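PDB 5BP7: SAM-dependent methyltransferase from Geobacter sulfurreducens, which binds S-adenosyl-L-homocysteine, the demethylated product of the methyl donor, and probably transfers methyl groups from S-adenosyl-L-methionine. Local coordinates for residues 75-89 against 105-118. Sequence-based numbering, arbitrary orientation.
Sequences CTWARDHGIIGTGID and LGVADRVTFIHGDA. With SAH (S-adenosyl-L-homocysteine), chain D.
Strands 84-89 and 111-115 are the parallel pair of a beta-alpha-beta unit in the Rossmann-like methyltransferase fold; the C-terminal end of strand 84-89 and the loop after strand 111-115 bind S-adenosyl-L-homocysteine. Six backbone hydrogen bonds join them, from Gly85 N to Arg110 O at one end to Gly116 N to Asp89 O (2.9 Å) at the other. The Phe113 ring lies against the Gly87 backbone, CD1 4.0 Å from Gly87 CA. Cys75 SG approaches Phe113 CZ obliquely at 3.8 Å, and Ala78 CB packs on Val107 CB and Val111 CG1. Just after helix 72-81 ends, the Arg110 chain, bent at chi3 (85°), brings NH2 to Gly82 O (2.8 Å) and NE to Ile83 O, both from above the carbonyl planes. Ile84 CG2 sits over the rim of one guanidinium face. At the ligand end, the Asp89 carboxylate takes both ribose hydroxyls, OD1 from O2' at 2.7 Å and OD2 from O3'; Asp117 OD1 accepts from adenine N6, and Ala118 N donates to N1 (2.7 Å). Gly69 and Ser91 also hold the Asp89 carboxylate through their backbone N-H groups. Strand 111-115 forms the sheet edge, strand 62-66 flanks 84-89 on its other side, and helices 72-81 and 92-104 pack around Phe113.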
loop_
_atom_site.group_PDB
_atom_site.type_symbol
_atom_site.label_atom_id
_atom_site.label_comp_id
_atom_site.label_asym_id
_atom_site.label_seq_id
_atom_site.Cartn_x
_atom_site.Cartn_y
_atom_site.Cartn_z
ATOM N N CYS A 75 -6.534 4.450 10.704
ATOM C CA CYS A 75 -7.641 4.228 11.615
ATOM C C CYS A 75 -7.273 3.291 12.748
ATOM O O CYS A 75 -7.509 3.603 13.918
ATOM C CB CYS A 75 -8.868 3.688 10.882
ATOM S SG CYS A 75 -9.702 4.909 9.841
ATOM N N THR A 76 -6.704 2.138 12.408
ATOM C CA THR A 76 -6.373 1.137 13.431
ATOM C C THR A 76 -5.251 1.638 14.391
ATOM O O THR A 76 -5.284 1.382 15.595
ATOM C CB THR A 76 -5.959 -0.210 12.826
ATOM O OG1 THR A 76 -4.838 -0.029 11.942
ATOM C CG2 THR A 76 -7.122 -0.870 12.096
ATOM N N TRP A 77 -4.298 2.376 13.851
ATOM C CA TRP A 77 -3.228 2.939 14.680
ATOM C C TRP A 77 -3.727 4.129 15.543
ATOM O O TRP A 77 -3.234 4.337 16.667
ATOM C CB TRP A 77 -2.022 3.351 13.816
ATOM C CG TRP A 77 -1.276 2.212 13.169
ATOM C CD1 TRP A 77 -1.588 0.881 13.213
ATOM C CD2 TRP A 77 -0.133 2.322 12.309
ATOM N NE1 TRP A 77 -0.702 0.163 12.454
ATOM C CE2 TRP A 77 0.199 1.022 11.886
ATOM C CE3 TRP A 77 0.638 3.405 11.845
ATOM C CZ2 TRP A 77 1.286 0.762 11.047
ATOM C CZ3 TRP A 77 1.721 3.146 11.007
ATOM C CH2 TRP A 77 2.031 1.836 10.611
ATOM N N ALA A 78 -4.685 4.903 15.030
ATOM C CA ALA A 78 -5.356 5.918 15.865
ATOM C C ALA A 78 -6.064 5.266 17.050
ATOM O O ALA A 78 -5.929 5.736 18.192
ATOM C CB ALA A 78 -6.322 6.753 15.052
ATOM N N ARG A 79 -6.769 4.168 16.779
ATOM C CA ARG A 79 -7.410 3.386 17.842
ATOM C C ARG A 79 -6.391 2.811 18.839
ATOM O O ARG A 79 -6.538 2.999 20.042
ATOM C CB ARG A 79 -8.236 2.252 17.250
ATOM C CG ARG A 79 -9.018 1.418 18.266
ATOM C CD ARG A 79 -9.584 0.161 17.608
ATOM N NE ARG A 79 -8.493 -0.673 17.101
ATOM C CZ ARG A 79 -8.562 -1.543 16.092
ATOM N NH1 ARG A 79 -9.712 -1.771 15.451
ATOM N NH2 ARG A 79 -7.470 -2.213 15.722
ATOM N N ASP A 80 -5.346 2.152 18.343
ATOM C CA ASP A 80 -4.470 1.365 19.204
ATOM C C ASP A 80 -3.307 2.153 19.798
ATOM O O ASP A 80 -2.760 1.764 20.810
ATOM C CB ASP A 80 -3.958 0.132 18.443
ATOM C CG ASP A 80 -5.097 -0.819 18.028
ATOM O OD1 ASP A 80 -6.152 -0.824 18.685
ATOM O OD2 ASP A 80 -4.979 -1.531 17.012
ATOM N N HIS A 81 -2.882 3.209 19.132
ATOM C CA HIS A 81 -1.703 3.969 19.576
ATOM C C HIS A 81 -1.986 5.445 19.923
ATOM O O HIS A 81 -1.110 6.138 20.421
ATOM C CB HIS A 81 -0.560 3.771 18.563
ATOM C CG HIS A 81 -0.230 2.327 18.334
ATOM N ND1 HIS A 81 0.376 1.542 19.288
ATOM C CD2 HIS A 81 -0.425 1.524 17.259
ATOM C CE1 HIS A 81 0.550 0.320 18.812
ATOM N NE2 HIS A 81 0.072 0.283 17.582
ATOM N N GLY A 82 -3.186 5.927 19.599
ATOM C CA GLY A 82 -3.537 7.322 19.800
ATOM C C GLY A 82 -2.802 8.282 18.874
ATOM O O GLY A 82 -2.512 9.422 19.249
ATOM N N ILE A 83 -2.474 7.827 17.667
ATOM C CA ILE A 83 -1.863 8.724 16.674
ATOM C C ILE A 83 -2.929 9.641 16.102
ATOM O O ILE A 83 -4.122 9.406 16.253
ATOM C CB ILE A 83 -1.104 7.983 15.534
ATOM C CG1 ILE A 83 -2.021 7.083 14.681
ATOM C CG2 ILE A 83 0.053 7.195 16.116
ATOM C CD1 ILE A 83 -2.532 7.718 13.409
ATOM N N ILE A 84 -2.464 10.712 15.474
ATOM C CA ILE A 84 -3.322 11.587 14.678
ATOM C C ILE A 84 -2.724 11.586 13.276
ATOM O O ILE A 84 -1.564 11.204 13.104
ATOM C CB ILE A 84 -3.410 13.045 15.241
ATOM C CG1 ILE A 84 -2.033 13.721 15.308
ATOM C CG2 ILE A 84 -4.067 13.044 16.609
ATOM C CD1 ILE A 84 -2.052 15.206 15.640
ATOM N N GLY A 85 -3.470 12.079 12.300
ATOM C CA GLY A 85 -2.905 12.247 10.987
ATOM C C GLY A 85 -3.852 12.431 9.830
ATOM O O GLY A 85 -5.071 12.606 10.001
ATOM N N THR A 86 -3.249 12.346 8.639
ATOM C CA THR A 86 -3.882 12.675 7.371
ATOM C C THR A 86 -3.542 11.620 6.338
ATOM O O THR A 86 -2.365 11.300 6.142
ATOM C CB THR A 86 -3.370 14.030 6.849
ATOM O OG1 THR A 86 -3.573 15.018 7.861
ATOM C CG2 THR A 86 -4.124 14.451 5.597
ATOM N N GLY A 87 -4.562 11.121 5.666
ATOM C CA GLY A 87 -4.395 10.193 4.563
ATOM C C GLY A 87 -4.900 10.798 3.259
ATOM O O GLY A 87 -6.025 11.280 3.208
ATOM N N ILE A 88 -4.079 10.770 2.204
ATOM C CA ILE A 88 -4.483 11.291 0.899
ATOM C C ILE A 88 -4.572 10.145 -0.068
ATOM O O ILE A 88 -3.617 9.371 -0.212
ATOM C CB ILE A 88 -3.521 12.351 0.360
ATOM C CG1 ILE A 88 -3.560 13.564 1.287
ATOM C CG2 ILE A 88 -3.935 12.819 -1.035
ATOM C CD1 ILE A 88 -2.194 14.009 1.713
ATOM N N ASP A 89 -5.710 10.070 -0.756
ATOM C CA ASP A 89 -5.951 9.009 -1.718
ATOM C C ASP A 89 -6.802 9.462 -2.897
ATOM O O ASP A 89 -7.758 10.200 -2.738
ATOM C CB ASP A 89 -6.569 7.781 -1.059
ATOM C CG ASP A 89 -6.353 6.518 -1.895
ATOM O OD1 ASP A 89 -7.154 6.248 -2.825
ATOM O OD2 ASP A 89 -5.358 5.792 -1.632
ATOM N N LEU A 105 -14.691 3.172 14.162
ATOM C CA LEU A 105 -13.738 2.922 15.249
ATOM C C LEU A 105 -13.599 4.059 16.275
ATOM O O LEU A 105 -12.777 3.969 17.166
ATOM C CB LEU A 105 -12.367 2.599 14.662
ATOM C CG LEU A 105 -12.269 1.400 13.724
ATOM C CD1 LEU A 105 -10.817 1.219 13.329
ATOM C CD2 LEU A 105 -12.799 0.124 14.353
ATOM N N GLY A 106 -14.411 5.100 16.168
ATOM C CA GLY A 106 -14.378 6.204 17.126
ATOM C C GLY A 106 -13.148 7.097 17.043
ATOM O O GLY A 106 -12.758 7.685 18.032
ATOM N N VAL A 107 -12.548 7.207 15.865
ATOM C CA VAL A 107 -11.321 8.005 15.687
ATOM C C VAL A 107 -11.439 9.063 14.585
ATOM O O VAL A 107 -10.424 9.533 14.063
ATOM C CB VAL A 107 -10.091 7.098 15.432
ATOM C CG1 VAL A 107 -9.836 6.192 16.634
ATOM C CG2 VAL A 107 -10.261 6.277 14.161
ATOM N N ALA A 108 -12.664 9.455 14.245
ATOM C CA ALA A 108 -12.899 10.477 13.224
ATOM C C ALA A 108 -12.329 11.854 13.581
ATOM O O ALA A 108 -11.980 12.615 12.701
ATOM C CB ALA A 108 -14.382 10.605 12.942
ATOM N N ASP A 109 -12.225 12.158 14.868
ATOM C CA ASP A 109 -11.565 13.395 15.315
ATOM C C ASP A 109 -10.034 13.316 15.352
ATOM O O ASP A 109 -9.380 14.315 15.581
ATOM C CB ASP A 109 -12.115 13.877 16.678
ATOM C CG ASP A 109 -11.931 12.855 17.814
ATOM O OD1 ASP A 109 -11.673 11.644 17.574
ATOM O OD2 ASP A 109 -12.110 13.269 18.977
ATOM N N ARG A 110 -9.466 12.133 15.149
ATOM C CA ARG A 110 -8.017 11.944 15.186
ATOM C C ARG A 110 -7.369 11.851 13.812
ATOM O O ARG A 110 -6.236 12.300 13.623
ATOM C CB ARG A 110 -7.697 10.698 16.012
ATOM C CG ARG A 110 -8.052 10.875 17.470
ATOM C CD ARG A 110 -7.463 9.774 18.315
ATOM N NE ARG A 110 -6.081 10.118 18.673
ATOM C CZ ARG A 110 -5.764 11.103 19.525
ATOM N NH1 ARG A 110 -6.705 11.838 20.116
ATOM N NH2 ARG A 110 -4.495 11.366 19.789
ATOM N N VAL A 111 -8.066 11.252 12.853
ATOM C CA VAL A 111 -7.510 11.088 11.503
ATOM C C VAL A 111 -8.449 11.670 10.442
ATOM O O VAL A 111 -9.656 11.536 10.532
ATOM C CB VAL A 111 -7.157 9.616 11.166
ATOM C CG1 VAL A 111 -6.006 9.135 12.028
ATOM C CG2 VAL A 111 -8.379 8.693 11.304
ATOM N N THR A 112 -7.859 12.340 9.466
ATOM C CA THR A 112 -8.571 13.022 8.397
ATOM C C THR A 112 -8.214 12.379 7.070
ATOM O O THR A 112 -7.060 12.011 6.846
ATOM C CB THR A 112 -8.154 14.506 8.329
ATOM O OG1 THR A 112 -8.507 15.130 9.558
ATOM C CG2 THR A 112 -8.861 15.251 7.206
ATOM N N PHE A 113 -9.186 12.326 6.167
ATOM C CA PHE A 113 -8.968 11.745 4.848
ATOM C C PHE A 113 -9.363 12.711 3.746
ATOM O O PHE A 113 -10.468 13.239 3.748
ATOM C CB PHE A 113 -9.709 10.420 4.731
ATOM C CG PHE A 113 -9.213 9.393 5.698
ATOM C CD1 PHE A 113 -8.003 8.740 5.474
ATOM C CD2 PHE A 113 -9.919 9.112 6.859
ATOM C CE1 PHE A 113 -7.512 7.815 6.382
ATOM C CE2 PHE A 113 -9.427 8.186 7.774
ATOM C CZ PHE A 113 -8.229 7.525 7.527
ATOM N N ILE A 114 -8.444 12.939 2.814
ATOM C CA ILE A 114 -8.647 13.874 1.730
ATOM C C ILE A 114 -8.659 13.087 0.442
ATOM O O ILE A 114 -7.741 12.314 0.180
ATOM C CB ILE A 114 -7.507 14.915 1.656
ATOM C CG1 ILE A 114 -7.499 15.766 2.918
ATOM C CG2 ILE A 114 -7.672 15.837 0.439
ATOM C CD1 ILE A 114 -6.190 16.497 3.117
ATOM N N HIS A 115 -9.660 13.350 -0.391
ATOM C CA HIS A 115 -9.679 12.806 -1.730
ATOM C C HIS A 115 -8.812 13.660 -2.666
ATOM O O HIS A 115 -9.129 14.806 -2.939
ATOM C CB HIS A 115 -11.089 12.735 -2.270
ATOM C CG HIS A 115 -11.140 12.328 -3.699
ATOM N ND1 HIS A 115 -11.827 13.043 -4.648
ATOM C CD2 HIS A 115 -10.535 11.315 -4.355
ATOM C CE1 HIS A 115 -11.668 12.473 -5.825
ATOM N NE2 HIS A 115 -10.889 11.420 -5.674
ATOM N N GLY A 116 -7.712 13.101 -3.149
ATOM C CA GLY A 116 -6.777 13.874 -3.959
ATOM C C GLY A 116 -5.591 13.106 -4.510
ATOM O O GLY A 116 -5.340 11.956 -4.152
ATOM N N ASP A 117 -4.896 13.757 -5.443
ATOM C CA ASP A 117 -3.638 13.270 -5.985
ATOM C C ASP A 117 -2.511 13.650 -5.040
ATOM O O ASP A 117 -2.312 14.825 -4.751
ATOM C CB ASP A 117 -3.394 13.917 -7.351
ATOM C CG ASP A 117 -2.270 13.260 -8.136
ATOM O OD1 ASP A 117 -1.337 12.650 -7.572
ATOM O OD2 ASP A 117 -2.302 13.391 -9.370
ATOM N N ALA A 118 -1.741 12.676 -4.600
ATOM C CA ALA A 118 -0.667 12.921 -3.630
ATOM C C ALA A 118 0.666 13.318 -4.295
ATOM O O ALA A 118 1.665 13.486 -3.589
ATOM C CB ALA A 118 -0.491 11.693 -2.745
HETATM N N SAH D . -1.443 2.177 1.497
HETATM C CA SAH D . -2.841 1.696 1.179
HETATM C CB SAH D . -3.157 1.668 -0.327
HETATM C CG SAH D . -2.189 0.960 -1.277
HETATM S SD SAH D . -2.949 0.647 -2.854
HETATM C C SAH D . -3.138 0.352 1.784
HETATM O O SAH D . -2.250 -0.315 2.324
HETATM O OXT SAH D . -4.287 -0.112 1.762
HETATM C "C5'" SAH D . -2.493 2.047 -3.895
HETATM C "C4'" SAH D . -3.379 3.243 -3.553
HETATM O "O4'" SAH D . -2.821 4.442 -4.082
HETATM C "C3'" SAH D . -4.807 3.140 -4.089
HETATM O "O3'" SAH D . -5.706 3.297 -2.987
HETATM C "C2'" SAH D . -4.961 4.279 -5.082
HETATM O "O2'" SAH D . -6.245 4.888 -4.998
HETATM C "C1'" SAH D . -3.896 5.227 -4.575
HETATM N N9 SAH D . -3.258 6.158 -5.514
HETATM C C8 SAH D . -2.746 5.897 -6.755
HETATM N N7 SAH D . -2.198 6.964 -7.297
HETATM C C5 SAH D . -2.348 7.966 -6.341
HETATM C C6 SAH D . -1.986 9.330 -6.305
HETATM N N6 SAH D . -1.356 9.934 -7.337
HETATM N N1 SAH D . -2.287 10.062 -5.201
HETATM C C2 SAH D . -2.924 9.460 -4.178
HETATM N N3 SAH D . -3.319 8.182 -4.109
HETATM C C4 SAH D . -2.998 7.473 -5.236
#